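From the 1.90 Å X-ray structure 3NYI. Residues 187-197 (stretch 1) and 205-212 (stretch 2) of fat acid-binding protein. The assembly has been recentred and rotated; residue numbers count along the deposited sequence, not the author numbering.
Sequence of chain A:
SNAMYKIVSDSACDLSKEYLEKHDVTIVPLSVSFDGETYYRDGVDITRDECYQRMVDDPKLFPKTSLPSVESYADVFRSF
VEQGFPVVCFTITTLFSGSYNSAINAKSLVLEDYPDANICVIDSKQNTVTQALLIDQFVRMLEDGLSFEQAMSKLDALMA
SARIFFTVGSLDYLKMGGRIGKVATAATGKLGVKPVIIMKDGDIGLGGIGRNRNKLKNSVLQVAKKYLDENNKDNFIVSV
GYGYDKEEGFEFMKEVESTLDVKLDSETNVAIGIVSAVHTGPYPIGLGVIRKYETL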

# COMPACT_ATOMS: atom_id res chain seq x y z
N ALA A 187 -13.04 -13.76 18.85
CA ALA A 187 -13.17 -14.73 17.77
C ALA A 187 -11.85 -15.01 17.02
O ALA A 187 -11.54 -16.16 16.72
CB ALA A 187 -14.27 -14.32 16.79
N THR A 188 -11.09 -13.97 16.71
CA THR A 188 -9.87 -14.16 15.93
C THR A 188 -8.72 -14.70 16.78
O THR A 188 -7.71 -15.16 16.25
CB THR A 188 -9.41 -12.86 15.18
OG1 THR A 188 -9.03 -11.85 16.12
CG2 THR A 188 -10.50 -12.35 14.25
N GLY A 189 -8.88 -14.65 18.10
CA GLY A 189 -7.83 -15.10 18.99
C GLY A 189 -7.84 -16.60 19.19
O GLY A 189 -6.94 -17.17 19.81
N LYS A 190 -8.87 -17.26 18.67
CA LYS A 190 -9.01 -18.70 18.83
C LYS A 190 -8.02 -19.48 17.96
O LYS A 190 -7.63 -19.04 16.89
CB LYS A 190 -10.46 -19.13 18.57
CG LYS A 190 -11.28 -19.33 19.84
CD LYS A 190 -12.45 -18.36 19.92
CE LYS A 190 -13.33 -18.66 21.13
NZ LYS A 190 -14.08 -19.94 21.00
N LEU A 191 -7.61 -20.65 18.45
CA LEU A 191 -6.63 -21.46 17.76
C LEU A 191 -7.11 -21.87 16.36
O LEU A 191 -8.21 -22.40 16.20
CB LEU A 191 -6.29 -22.71 18.58
CG LEU A 191 -5.38 -23.76 17.93
CD1 LEU A 191 -4.01 -23.16 17.67
CD2 LEU A 191 -5.28 -25.02 18.79
N GLY A 192 -6.27 -21.62 15.36
CA GLY A 192 -6.55 -22.03 14.00
C GLY A 192 -7.24 -20.99 13.12
O GLY A 192 -7.30 -21.15 11.91
N VAL A 193 -7.75 -19.93 13.73
CA VAL A 193 -8.54 -18.95 12.98
C VAL A 193 -7.67 -17.89 12.30
O VAL A 193 -6.65 -17.47 12.83
CB VAL A 193 -9.60 -18.27 13.87
CG1 VAL A 193 -10.50 -17.36 13.03
CG2 VAL A 193 -10.45 -19.33 14.58
N LYS A 194 -8.09 -17.50 11.10
CA LYS A 194 -7.50 -16.37 10.39
C LYS A 194 -8.60 -15.39 10.03
O LYS A 194 -9.76 -15.79 9.81
CB LYS A 194 -6.74 -16.79 9.12
CG LYS A 194 -5.58 -17.76 9.35
CD LYS A 194 -6.09 -19.19 9.38
CE LYS A 194 -4.96 -20.21 9.44
NZ LYS A 194 -5.53 -21.59 9.51
N PRO A 195 -8.26 -14.10 9.97
CA PRO A 195 -9.22 -13.04 9.65
C PRO A 195 -9.35 -12.79 8.16
O PRO A 195 -8.41 -12.99 7.39
CB PRO A 195 -8.60 -11.82 10.32
CG PRO A 195 -7.10 -12.07 10.21
CD PRO A 195 -6.95 -13.57 10.41
N VAL A 196 -10.54 -12.37 7.75
CA VAL A 196 -10.70 -11.67 6.50
C VAL A 196 -10.67 -10.22 6.94
O VAL A 196 -11.41 -9.82 7.85
CB VAL A 196 -12.06 -11.95 5.85
CG1 VAL A 196 -12.26 -11.05 4.63
CG2 VAL A 196 -12.19 -13.43 5.47
N ILE A 197 -9.82 -9.42 6.32
CA ILE A 197 -9.57 -8.07 6.79
C ILE A 197 -9.97 -7.05 5.73
O ILE A 197 -9.79 -7.29 4.53
CB ILE A 197 -8.06 -7.88 7.15
CG1 ILE A 197 -7.62 -8.93 8.18
CG2 ILE A 197 -7.77 -6.44 7.65
CD1 ILE A 197 -6.11 -8.93 8.45
N GLY A 205 -9.98 -3.35 9.70
CA GLY A 205 -11.07 -3.86 10.51
C GLY A 205 -11.40 -5.28 10.08
O GLY A 205 -10.95 -5.74 9.03
N LEU A 206 -12.20 -5.98 10.88
CA LEU A 206 -12.48 -7.38 10.62
C LEU A 206 -13.67 -7.52 9.67
O LEU A 206 -14.73 -6.94 9.91
CB LEU A 206 -12.76 -8.11 11.94
CG LEU A 206 -12.82 -9.64 11.90
CD1 LEU A 206 -11.48 -10.24 11.48
CD2 LEU A 206 -13.25 -10.18 13.26
N GLY A 207 -13.50 -8.27 8.59
CA GLY A 207 -14.59 -8.50 7.65
C GLY A 207 -15.13 -9.92 7.63
O GLY A 207 -16.05 -10.22 6.87
N GLY A 208 -14.56 -10.80 8.45
CA GLY A 208 -14.96 -12.20 8.48
C GLY A 208 -13.86 -13.05 9.10
O GLY A 208 -12.80 -12.54 9.46
N ILE A 209 -14.11 -14.35 9.26
CA ILE A 209 -13.09 -15.28 9.76
C ILE A 209 -13.17 -16.63 9.06
O ILE A 209 -14.12 -16.91 8.32
CB ILE A 209 -13.18 -15.55 11.30
CG1 ILE A 209 -14.42 -16.38 11.63
CG2 ILE A 209 -13.11 -14.26 12.10
CD1 ILE A 209 -15.72 -15.68 11.37
N GLY A 210 -12.17 -17.48 9.29
CA GLY A 210 -12.17 -18.82 8.73
C GLY A 210 -10.89 -19.56 9.09
O GLY A 210 -10.07 -19.04 9.86
N ARG A 211 -10.71 -20.75 8.53
CA ARG A 211 -9.59 -21.61 8.91
C ARG A 211 -8.83 -22.14 7.69
O ARG A 211 -7.61 -22.29 7.72
CB ARG A 211 -10.09 -22.80 9.73
CG ARG A 211 -10.67 -22.42 11.08
CD ARG A 211 -11.26 -23.62 11.79
NE ARG A 211 -11.89 -23.25 13.05
CZ ARG A 211 -11.23 -23.02 14.18
NH1 ARG A 211 -9.91 -23.14 14.21
NH2 ARG A 211 -11.90 -22.68 15.28
N ASN A 212 -9.56 -22.43 6.63
CA ASN A 212 -8.98 -23.00 5.42
C ASN A 212 -8.57 -21.89 4.45
O ASN A 212 -9.36 -21.00 4.16
CB ASN A 212 -9.98 -23.95 4.78
CG ASN A 212 -9.51 -24.49 3.45
OD1 ASN A 212 -9.85 -23.95 2.39
ND2 ASN A 212 -8.72 -25.56 3.48

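Residues 194-197 and 205-210 run as neighbouring antiparallel strands, their N-to-C directions 147° apart and their axes 4.4 Å apart at closest approach. The register follows from the amides. Lys194 N donates to Gly210 O at 2.8 Å with an N-H...O angle of 175°, and Gly210 N returns a bond to Lys194 O at 3.0 Å, more bent at 139°. Two residues on, Val196 N donates to Gly208 O (2.8 Å, 169°), but Val196 O receives its short bond from Gly207 N (2.7 Å, 159°), one residue out of the regular ladder. Gly207, with phi/psi of -110/-1, departs from extended geometry here, and the register slips accordingly: Pro195 pairs with Ile209, yet Ile197 pairs with Leu206. Between the amide bonds, Ile209 CA approaches Lys194 O at 3.4 Å, and beyond the last of them Ile197 CA approaches Gly205 O at 3.5 Å, both as CA-H...O contacts.

Pro195, Ile197, Leu206 and Ile209 share one face of the sheet. There Leu206 CD1 packs against Pro195 CB at 3.5 Å and Thr188 CG2 at 3.6 Å, so a single methyl meets both the strand and the segment preceding it. Val193 CG1 adds an apolar contact with Ile209 CB at 3.7 Å.

Polar side chains fasten the end of the pairing where Lys194 meets Gly210. A type II turn from Lys190 to Val193 precedes the strand, and Arg211 NH1 donates to Leu191 O within it (2.7 Å, 161°). That carbonyl lies at the guanidinium edge, near its plane, whereas Val193 CG2 covers one face, 3.7 Å from Arg211 NH2. Gly192 has phi/psi of 93/-13, which favours glycine; an ideal CB there would also lie 2.5 Å from Arg211 NH1, a clash. Lys194 NZ bridges the stretches, donating to Arg211 O at 2.8 Å and Gly192 O at 3.0 Å.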